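Long-range contacts in nucleoside-diphosphate-sugar pyrophosphorylase (Vibrio cholerae, PDB 4EVW), which probably catalyses the transfer of a nucleotidyl group from a nucleoside triphosphate to a sugar phosphate, forming a nucleoside-diphosphate sugar and pyrophosphate: residues Leu25-His35 against Asp236-Gln244; Gln74-Thr82 against Leu93-Val103. The protein carries 1 engineered substitution. All coordinates share one frame; numbering follows the deposited sequence.

Both contacts are partly buried and lie well out from the middle of the chain, their centres about 19 Å (contact 1) and 16 Å (contact 2) from its centre. They share no helix or strand; their centres are about 28 Å apart and their nearest atoms about 8 Å. Contact 1 joins distant parts of the sequence, a small hairpin near the start and the last modelled helix, whereas contact 2 is local, covering an outer strand of the main sheet with the helix that follows it. Their chemistry differs as well: contact 1 has ring-on-ring pairs and histidine and tyrosine donors, contact 2 largely apolar packing bordered by a glutamine-glutamate-water network.

Contact 1 (Leu25-His35 against Asp236-Gln244)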
loop_
_atom_site.group_PDB
_atom_site.type_symbol
_atom_site.label_atom_id
_atom_site.label_comp_id
_atom_site.label_asym_id
_atom_site.label_seq_id
_atom_site.Cartn_x
_atom_site.Cartn_y
_atom_site.Cartn_z
ATOM N N LEU A 25 8.809 12.858 -9.489
ATOM C CA LEU A 25 8.287 14.159 -9.891
ATOM C C LEU A 25 8.267 15.060 -8.662
ATOM O O LEU A 25 8.141 14.577 -7.536
ATOM C CB LEU A 25 6.885 14.016 -10.494
ATOM C CG LEU A 25 6.878 13.169 -11.776
ATOM C CD1 LEU A 25 5.495 13.179 -12.400
ATOM C CD2 LEU A 25 7.913 13.724 -12.757
ATOM N N GLU A 26 8.404 16.365 -8.879
ATOM C CA GLU A 26 8.443 17.315 -7.773
ATOM C C GLU A 26 7.192 18.176 -7.652
ATOM O O GLU A 26 6.495 18.434 -8.631
ATOM C CB GLU A 26 9.682 18.210 -7.905
ATOM C CG GLU A 26 11.004 17.443 -7.841
ATOM C CD GLU A 26 12.223 18.326 -8.059
ATOM O OE1 GLU A 26 12.346 19.357 -7.363
ATOM O OE2 GLU A 26 13.063 17.985 -8.920
ATOM N N ALA A 27 6.907 18.600 -6.426
ATOM C CA ALA A 27 5.759 19.444 -6.150
ATOM C C ALA A 27 5.970 20.147 -4.818
ATOM O O ALA A 27 6.304 19.517 -3.813
ATOM C CB ALA A 27 4.475 18.608 -6.109
ATOM N N HIS A 28 5.801 21.463 -4.827
ATOM C CA HIS A 28 5.938 22.263 -3.619
ATOM C C HIS A 28 7.246 22.062 -2.858
ATOM O O HIS A 28 7.264 22.086 -1.625
ATOM C CB HIS A 28 4.752 21.977 -2.704
ATOM C CG HIS A 28 3.428 22.125 -3.386
ATOM N ND1 HIS A 28 3.039 23.290 -4.007
ATOM C CD2 HIS A 28 2.408 21.250 -3.554
ATOM C CE1 HIS A 28 1.837 23.130 -4.532
ATOM N NE2 HIS A 28 1.432 21.900 -4.271
ATOM N N GLY A 29 8.335 21.857 -3.590
ATOM C CA GLY A 29 9.630 21.704 -2.949
ATOM C C GLY A 29 10.162 20.310 -2.676
ATOM O O GLY A 29 11.288 20.171 -2.197
ATOM N N GLN A 30 9.377 19.277 -2.962
ATOM C CA GLN A 30 9.848 17.918 -2.728
ATOM C C GLN A 30 9.194 16.894 -3.649
ATOM O O GLN A 30 8.133 17.142 -4.221
ATOM C CB GLN A 30 9.638 17.533 -1.258
ATOM C CG GLN A 30 8.200 17.556 -0.784
ATOM C CD GLN A 30 8.081 17.304 0.711
ATOM O OE1 GLN A 30 6.981 17.134 1.236
ATOM N NE2 GLN A 30 9.216 17.284 1.402
ATOM N N THR A 31 9.844 15.741 -3.789
ATOM C CA THR A 31 9.353 14.675 -4.651
ATOM C C THR A 31 8.079 14.034 -4.129
ATOM O O THR A 31 7.794 14.075 -2.933
ATOM C CB THR A 31 10.411 13.569 -4.827
ATOM O OG1 THR A 31 10.718 12.990 -3.550
ATOM C CG2 THR A 31 11.684 14.147 -5.444
ATOM N N LEU A 32 7.305 13.443 -5.030
ATOM C CA LEU A 32 6.076 12.792 -4.615
ATOM C C LEU A 32 6.439 11.663 -3.645
ATOM O O LEU A 32 5.674 11.356 -2.731
ATOM C CB LEU A 32 5.308 12.274 -5.840
ATOM C CG LEU A 32 4.866 13.392 -6.803
ATOM C CD1 LEU A 32 3.947 12.824 -7.879
ATOM C CD2 LEU A 32 4.140 14.481 -6.028
ATOM N N PHE A 33 7.621 11.073 -3.824
ATOM C CA PHE A 33 8.081 10.011 -2.927
ATOM C C PHE A 33 8.111 10.556 -1.504
ATOM O O PHE A 33 7.614 9.926 -0.571
ATOM C CB PHE A 33 9.490 9.548 -3.307
ATOM C CG PHE A 33 10.113 8.609 -2.306
ATOM C CD1 PHE A 33 9.780 7.258 -2.290
ATOM C CD2 PHE A 33 11.037 9.081 -1.379
ATOM C CE1 PHE A 33 10.364 6.393 -1.365
ATOM C CE2 PHE A 33 11.622 8.221 -0.451
ATOM C CZ PHE A 33 11.286 6.875 -0.446
ATOM N N GLU A 34 8.697 11.739 -1.347
ATOM C CA GLU A 34 8.801 12.374 -0.036
ATOM C C GLU A 34 7.441 12.763 0.534
ATOM O O GLU A 34 7.191 12.591 1.729
ATOM C CB GLU A 34 9.707 13.603 -0.126
ATOM C CG GLU A 34 11.171 13.266 -0.374
ATOM C CD GLU A 34 11.960 14.464 -0.869
ATOM O OE1 GLU A 34 11.939 14.733 -2.089
ATOM O OE2 GLU A 34 12.588 15.146 -0.031
ATOM N N HIS A 35 6.567 13.302 -0.312
ATOM C CA HIS A 35 5.228 13.678 0.133
ATOM C C HIS A 35 4.510 12.459 0.702
ATOM O O HIS A 35 3.827 12.545 1.723
ATOM C CB HIS A 35 4.395 14.215 -1.030
ATOM C CG HIS A 35 4.692 15.636 -1.388
ATOM N ND1 HIS A 35 4.434 16.687 -0.537
ATOM C CD2 HIS A 35 5.191 16.183 -2.521
ATOM C CE1 HIS A 35 4.760 17.822 -1.130
ATOM N NE2 HIS A 35 5.221 17.543 -2.336
ATOM N N ASP A 236 -3.738 13.976 -13.975
ATOM C CA ASP A 236 -4.655 15.048 -13.606
ATOM C C ASP A 236 -4.596 15.373 -12.113
ATOM O O ASP A 236 -4.687 16.539 -11.725
ATOM C CB ASP A 236 -6.081 14.686 -14.026
ATOM C CG ASP A 236 -6.299 14.830 -15.526
ATOM O OD1 ASP A 236 -5.310 15.068 -16.253
ATOM O OD2 ASP A 236 -7.456 14.707 -15.981
ATOM N N GLU A 237 -4.436 14.347 -11.278
ATOM C CA GLU A 237 -4.344 14.560 -9.833
ATOM C C GLU A 237 -3.036 15.264 -9.486
ATOM O O GLU A 237 -2.989 16.086 -8.571
ATOM C CB GLU A 237 -4.431 13.227 -9.086
ATOM C CG GLU A 237 -5.823 12.620 -9.070
ATOM C CD GLU A 237 -5.827 11.202 -8.545
ATOM O OE1 GLU A 237 -4.732 10.653 -8.305
ATOM O OE2 GLU A 237 -6.924 10.630 -8.382
ATOM N N TYR A 238 -1.970 14.935 -10.209
ATOM C CA TYR A 238 -0.674 15.566 -9.977
ATOM C C TYR A 238 -0.784 17.048 -10.338
ATOM O O TYR A 238 -0.247 17.915 -9.643
ATOM C CB TYR A 238 0.410 14.877 -10.821
ATOM C CG TYR A 238 1.752 15.576 -10.828
ATOM C CD1 TYR A 238 2.452 15.817 -9.643
ATOM C CD2 TYR A 238 2.326 16.000 -12.028
ATOM C CE1 TYR A 238 3.691 16.463 -9.657
ATOM C CE2 TYR A 238 3.557 16.643 -12.052
ATOM C CZ TYR A 238 4.235 16.873 -10.868
ATOM O OH TYR A 238 5.453 17.510 -10.907
ATOM N N THR A 239 -1.490 17.335 -11.428
ATOM C CA THR A 239 -1.693 18.712 -11.865
ATOM C C THR A 239 -2.492 19.456 -10.796
ATOM O O THR A 239 -2.153 20.583 -10.432
ATOM C CB THR A 239 -2.460 18.762 -13.205
ATOM O OG1 THR A 239 -1.654 18.176 -14.234
ATOM C CG2 THR A 239 -2.793 20.198 -13.587
ATOM N N ASP A 240 -3.543 18.817 -10.289
ATOM C CA ASP A 240 -4.375 19.427 -9.256
ATOM C C ASP A 240 -3.568 19.691 -7.991
ATOM O O ASP A 240 -3.738 20.724 -7.345
ATOM C CB ASP A 240 -5.572 18.531 -8.915
ATOM C CG ASP A 240 -6.544 18.385 -10.071
ATOM O OD1 ASP A 240 -6.623 19.316 -10.901
ATOM O OD2 ASP A 240 -7.239 17.349 -10.141
ATOM N N PHE A 241 -2.692 18.755 -7.634
ATOM C CA PHE A 241 -1.863 18.911 -6.442
ATOM C C PHE A 241 -0.900 20.073 -6.636
ATOM O O PHE A 241 -0.558 20.778 -5.685
ATOM C CB PHE A 241 -1.077 17.626 -6.168
ATOM C CG PHE A 241 -0.253 17.675 -4.912
ATOM C CD1 PHE A 241 -0.850 17.913 -3.676
ATOM C CD2 PHE A 241 1.124 17.468 -4.963
ATOM C CE1 PHE A 241 -0.088 17.944 -2.510
ATOM C CE2 PHE A 241 1.895 17.497 -3.803
ATOM C CZ PHE A 241 1.288 17.736 -2.573
ATOM N N LEU A 242 -0.466 20.271 -7.877
ATOM C CA LEU A 242 0.453 21.353 -8.208
ATOM C C LEU A 242 -0.203 22.726 -8.008
ATOM O O LEU A 242 0.476 23.702 -7.689
ATOM C CB LEU A 242 0.927 21.198 -9.658
ATOM C CG LEU A 242 2.425 21.011 -9.936
ATOM C CD1 LEU A 242 3.143 20.492 -8.705
ATOM C CD2 LEU A 242 2.597 20.055 -11.106
ATOM N N ARG A 243 -1.520 22.796 -8.187
ATOM C CA ARG A 243 -2.242 24.058 -8.018
ATOM C C ARG A 243 -2.580 24.349 -6.557
ATOM O O ARG A 243 -2.723 25.506 -6.169
ATOM C CB ARG A 243 -3.544 24.054 -8.824
ATOM C CG ARG A 243 -3.382 23.892 -10.325
ATOM C CD ARG A 243 -4.705 24.184 -11.018
ATOM N NE ARG A 243 -5.825 23.544 -10.332
ATOM C CZ ARG A 243 -6.406 22.413 -10.723
ATOM N NH1 ARG A 243 -5.981 21.784 -11.812
ATOM N NH2 ARG A 243 -7.410 21.907 -10.019
ATOM N N GLN A 244 -2.714 23.299 -5.754
ATOM C CA GLN A 244 -3.050 23.458 -4.342
ATOM C C GLN A 244 -2.000 24.255 -3.572
ATOM O O GLN A 244 -1.485 23.725 -2.566
ATOM C CB GLN A 244 -3.248 22.083 -3.698
ATOM C CG GLN A 244 -4.448 21.331 -4.246
ATOM C CD GLN A 244 -5.714 22.161 -4.189
ATOM O OE1 GLN A 244 -6.112 22.631 -3.122
ATOM N NE2 GLN A 244 -6.355 22.348 -5.335
#
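Tyr238 OH of helix 235-243 donates to Glu26 O (2.7 Å) in the small beta hairpin 26-31, whose His28-Gly29 loop makes a type I' turn from Ala27 to Gln30. That carbonyl oxygen sits at the edge of the tyrosine ring. Leu25 CD1 lies over one face, 4.2 Å from the Tyr238 centroid in a CH-pi contact, and Leu242 CD2 of the same helix as Tyr238 covers the opposite face. Leu32 CD1 packs 3.8 Å from Tyr238 CD1. Phe241, with CG anti to the backbone N (chi1 -177°), forms an aromatic cluster with two histidines through two T-shaped pairs. Its edge meets the face of His35 (planes at 89°), while its own face receives the edge of His28 (81°). Ala27 CB packs obliquely to the ring, 3.6 Å from Phe241 CE2. His28 NE2 donates to Phe241 O at 2.7 Å, and His35 NE2 donates to Ala27 O at 2.7 Å. Gln30 N reaches Ala27 O from the opposite face of the carbonyl plane. Both NE2 atoms therefore carry a hydrogen, and the His28 bond supplies a donor in the last turn of the helix, whose C-terminal end would probably make that carbonyl a stronger acceptor.

Contact 2 (Gln74-Thr82 against Leu93-Val103); sequences QFYIAELHT and LGLEELAKQGV
Ala78 of strand 75-80 lies against Gly94 and Glu97 of helix 87-100, the helix that follows the strand in the Rossmann-like, parallel part of the sheet. Strand 75-80 pairs with strand 49-54, and helix 59-70 touches its other face through Phe75, Ile77 and Glu79. The axes of strand 75-80 and helix segment 93-100 approach to 7.8 Å, with their N-to-C directions at 116°. At the nearest backbone approach, Ala78 CA is 5.4 Å from Gly94 CA, a closeness consistent with the two small residues meeting there.

The apolar packing is spread along the strand. Ala78 CB touches Glu97 CG at 3.5 Å, so the methylene part of an acidic side chain serves as hydrophobic cover. Leu98 CD1 lies over one face of the Tyr76 ring, 4.0 Å from its centroid and 29° off the normal, a CH-pi contact. Val103 CG2, just beyond the Schellman motif at Gly102, lies 3.7 Å from Tyr76 CE1. At the end of the strand away from Tyr76, both methyls of Leu80 rest against Leu93 CB.

The polar interactions gather along the strand edge. Glu97 bends at chi2 (57°), which turns its carboxylate back beside Gln101, where OE2 accepts from Gln101 NE2 through its anti lone pair. One water joins Ile77 N to Gln101 OE1; a second accepts from Glu79 N and donates weakly to Glu97 OE2. Gln101 NE2 thus makes two nearly straight bonds in its amide plane, to Glu97 OE2 at 2.9 Å and to Ile77 O at 3.0 Å.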
loop_
_atom_site.group_PDB
_atom_site.type_symbol
_atom_site.label_atom_id
_atom_site.label_comp_id
_atom_site.label_asym_id
_atom_site.label_seq_id
_atom_site.Cartn_x
_atom_site.Cartn_y
_atom_site.Cartn_z
ATOM N N GLN A 74 15.685 3.231 10.277
ATOM C CA GLN A 74 15.845 1.840 9.888
ATOM C C GLN A 74 15.028 1.558 8.645
ATOM O O GLN A 74 13.798 1.636 8.661
ATOM C CB GLN A 74 15.416 0.886 11.008
ATOM C CG GLN A 74 16.438 0.712 12.124
ATOM C CD GLN A 74 17.821 0.298 11.621
ATOM O OE1 GLN A 74 17.967 -0.665 10.862
ATOM N NE2 GLN A 74 18.844 1.026 12.056
ATOM N N PHE A 75 15.714 1.261 7.552
ATOM C CA PHE A 75 14.994 0.945 6.338
ATOM C C PHE A 75 15.748 -0.051 5.491
ATOM O O PHE A 75 16.973 -0.196 5.592
ATOM C CB PHE A 75 14.649 2.221 5.552
ATOM C CG PHE A 75 15.835 2.927 4.953
ATOM C CD1 PHE A 75 16.287 2.599 3.679
ATOM C CD2 PHE A 75 16.489 3.936 5.658
ATOM C CE1 PHE A 75 17.372 3.269 3.111
ATOM C CE2 PHE A 75 17.575 4.611 5.102
ATOM C CZ PHE A 75 18.017 4.279 3.825
ATOM N N TYR A 76 14.986 -0.748 4.662
ATOM C CA TYR A 76 15.515 -1.772 3.792
ATOM C C TYR A 76 15.016 -1.508 2.389
ATOM O O TYR A 76 13.937 -0.944 2.188
ATOM C CB TYR A 76 15.022 -3.142 4.259
ATOM C CG TYR A 76 15.241 -3.397 5.730
ATOM C CD1 TYR A 76 16.480 -3.820 6.210
ATOM C CD2 TYR A 76 14.211 -3.203 6.650
ATOM C CE1 TYR A 76 16.683 -4.046 7.571
ATOM C CE2 TYR A 76 14.404 -3.425 8.012
ATOM C CZ TYR A 76 15.640 -3.847 8.465
ATOM O OH TYR A 76 15.828 -4.071 9.813
ATOM N N ILE A 77 15.811 -1.912 1.413
ATOM C CA ILE A 77 15.421 -1.733 0.032
ATOM C C ILE A 77 15.519 -3.084 -0.644
ATOM O O ILE A 77 16.549 -3.754 -0.574
ATOM C CB ILE A 77 16.337 -0.727 -0.688
ATOM C CG1 ILE A 77 16.173 0.656 -0.057
ATOM C CG2 ILE A 77 15.995 -0.683 -2.178
ATOM C CD1 ILE A 77 17.087 1.707 -0.651
ATOM N N ALA A 78 14.424 -3.493 -1.271
ATOM C CA ALA A 78 14.385 -4.758 -1.980
ATOM C C ALA A 78 14.252 -4.364 -3.439
ATOM O O ALA A 78 13.273 -3.735 -3.836
ATOM C CB ALA A 78 13.180 -5.584 -1.531
ATOM N N GLU A 79 15.246 -4.714 -4.241
ATOM C CA GLU A 79 15.208 -4.354 -5.649
ATOM C C GLU A 79 14.771 -5.539 -6.497
ATOM O O GLU A 79 15.415 -6.587 -6.492
ATOM C CB GLU A 79 16.585 -3.855 -6.094
ATOM C CG GLU A 79 16.621 -3.323 -7.511
ATOM C CD GLU A 79 18.010 -2.875 -7.926
ATOM O OE1 GLU A 79 18.168 -1.694 -8.292
ATOM O OE2 GLU A 79 18.942 -3.707 -7.885
ATOM N N LEU A 80 13.663 -5.373 -7.213
ATOM C CA LEU A 80 13.129 -6.429 -8.061
ATOM C C LEU A 80 13.643 -6.219 -9.482
ATOM O O LEU A 80 13.824 -5.086 -9.917
ATOM C CB LEU A 80 11.598 -6.395 -8.023
ATOM C CG LEU A 80 11.005 -6.501 -6.608
ATOM C CD1 LEU A 80 9.495 -6.702 -6.691
ATOM C CD2 LEU A 80 11.644 -7.670 -5.865
ATOM N N HIS A 81 13.876 -7.305 -10.212
ATOM C CA HIS A 81 14.407 -7.182 -11.565
ATOM C C HIS A 81 13.418 -7.452 -12.696
ATOM O O HIS A 81 13.756 -7.296 -13.870
ATOM C CB HIS A 81 15.645 -8.070 -11.693
ATOM C CG HIS A 81 16.742 -7.696 -10.745
ATOM N ND1 HIS A 81 17.612 -6.652 -10.983
ATOM C CD2 HIS A 81 17.078 -8.192 -9.530
ATOM C CE1 HIS A 81 18.436 -6.523 -9.958
ATOM N NE2 HIS A 81 18.133 -7.447 -9.061
ATOM N N THR A 82 12.201 -7.857 -12.346
ATOM C CA THR A 82 11.165 -8.092 -13.348
ATOM C C THR A 82 9.920 -7.347 -12.898
ATOM O O THR A 82 9.781 -7.014 -11.722
ATOM C CB THR A 82 10.778 -9.592 -13.486
ATOM O OG1 THR A 82 9.967 -9.984 -12.375
ATOM C CG2 THR A 82 12.013 -10.472 -13.542
ATOM N N LEU A 93 7.323 -10.593 -3.041
ATOM C CA LEU A 93 8.696 -10.705 -3.532
ATOM C C LEU A 93 9.645 -9.827 -2.709
ATOM O O LEU A 93 10.809 -10.181 -2.498
ATOM C CB LEU A 93 8.764 -10.327 -5.016
ATOM C CG LEU A 93 8.062 -11.309 -5.959
ATOM C CD1 LEU A 93 8.220 -10.839 -7.405
ATOM C CD2 LEU A 93 8.660 -12.699 -5.784
ATOM N N GLY A 94 9.142 -8.689 -2.238
ATOM C CA GLY A 94 9.953 -7.800 -1.418
ATOM C C GLY A 94 10.267 -8.420 -0.065
ATOM O O GLY A 94 11.385 -8.300 0.444
ATOM N N LEU A 95 9.281 -9.085 0.532
ATOM C CA LEU A 95 9.486 -9.730 1.822
ATOM C C LEU A 95 10.437 -10.906 1.661
ATOM O O LEU A 95 11.229 -11.207 2.554
ATOM C CB LEU A 95 8.154 -10.206 2.404
ATOM C CG LEU A 95 7.238 -9.066 2.857
ATOM C CD1 LEU A 95 5.871 -9.628 3.191
ATOM C CD2 LEU A 95 7.850 -8.358 4.075
ATOM N N GLU A 96 10.360 -11.578 0.518
ATOM C CA GLU A 96 11.259 -12.696 0.278
ATOM C C GLU A 96 12.685 -12.167 0.115
ATOM O O GLU A 96 13.638 -12.766 0.614
ATOM C CB GLU A 96 10.795 -13.488 -0.950
ATOM C CG GLU A 96 9.566 -14.345 -0.648
ATOM C CD GLU A 96 8.996 -15.052 -1.872
ATOM O OE1 GLU A 96 9.484 -14.806 -2.995
ATOM O OE2 GLU A 96 8.046 -15.852 -1.701
ATOM N N GLU A 97 12.830 -11.032 -0.564
ATOM C CA GLU A 97 14.150 -10.427 -0.755
ATOM C C GLU A 97 14.704 -9.954 0.593
ATOM O O GLU A 97 15.905 -10.066 0.858
ATOM C CB GLU A 97 14.058 -9.255 -1.735
ATOM C CG GLU A 97 15.281 -8.327 -1.773
ATOM C CD GLU A 97 16.586 -9.044 -2.100
ATOM O OE1 GLU A 97 16.543 -10.132 -2.717
ATOM O OE2 GLU A 97 17.657 -8.501 -1.749
ATOM N N LEU A 98 13.833 -9.426 1.445
ATOM C CA LEU A 98 14.267 -8.981 2.764
ATOM C C LEU A 98 14.868 -10.170 3.520
ATOM O O LEU A 98 15.927 -10.051 4.142
ATOM C CB LEU A 98 13.088 -8.406 3.554
ATOM C CG LEU A 98 13.428 -7.842 4.933
ATOM C CD1 LEU A 98 14.438 -6.702 4.786
ATOM C CD2 LEU A 98 12.159 -7.349 5.603
ATOM N N ALA A 99 14.199 -11.321 3.464
ATOM C CA ALA A 99 14.717 -12.503 4.149
ATOM C C ALA A 99 16.037 -12.947 3.514
ATOM O O ALA A 99 16.940 -13.417 4.213
ATOM C CB ALA A 99 13.688 -13.650 4.112
ATOM N N LYS A 100 16.161 -12.801 2.197
ATOM C CA LYS A 100 17.401 -13.184 1.520
ATOM C C LYS A 100 18.555 -12.302 1.979
ATOM O O LYS A 100 19.716 -12.690 1.880
ATOM C CB LYS A 100 17.267 -13.084 -0.003
ATOM C CG LYS A 100 16.452 -14.191 -0.644
ATOM C CD LYS A 100 16.720 -14.251 -2.144
ATOM C CE LYS A 100 15.451 -14.555 -2.921
ATOM N NZ LYS A 100 14.472 -13.437 -2.800
ATOM N N GLN A 101 18.239 -11.111 2.477
ATOM C CA GLN A 101 19.272 -10.209 2.968
ATOM C C GLN A 101 19.676 -10.581 4.394
ATOM O O GLN A 101 20.557 -9.955 4.976
ATOM C CB GLN A 101 18.784 -8.753 2.914
ATOM C CG GLN A 101 18.686 -8.195 1.498
ATOM C CD GLN A 101 18.121 -6.786 1.451
ATOM O OE1 GLN A 101 18.158 -6.056 2.441
ATOM N NE2 GLN A 101 17.609 -6.393 0.292
ATOM N N GLY A 102 19.030 -11.604 4.949
ATOM C CA GLY A 102 19.350 -12.047 6.297
ATOM C C GLY A 102 18.456 -11.503 7.400
ATOM O O GLY A 102 18.572 -11.902 8.558
ATOM N N VAL A 103 17.561 -10.590 7.049
ATOM C CA VAL A 103 16.651 -10.005 8.027
ATOM C C VAL A 103 15.507 -10.972 8.351
ATOM O O VAL A 103 14.782 -11.415 7.462
ATOM C CB VAL A 103 16.085 -8.662 7.501
ATOM C CG1 VAL A 103 15.043 -8.110 8.468
ATOM C CG2 VAL A 103 17.224 -7.661 7.322
HETATM O O HOH W 1 18.181 -3.141 2.360
HETATM O O HOH W 2 17.468 -6.104 -3.336
#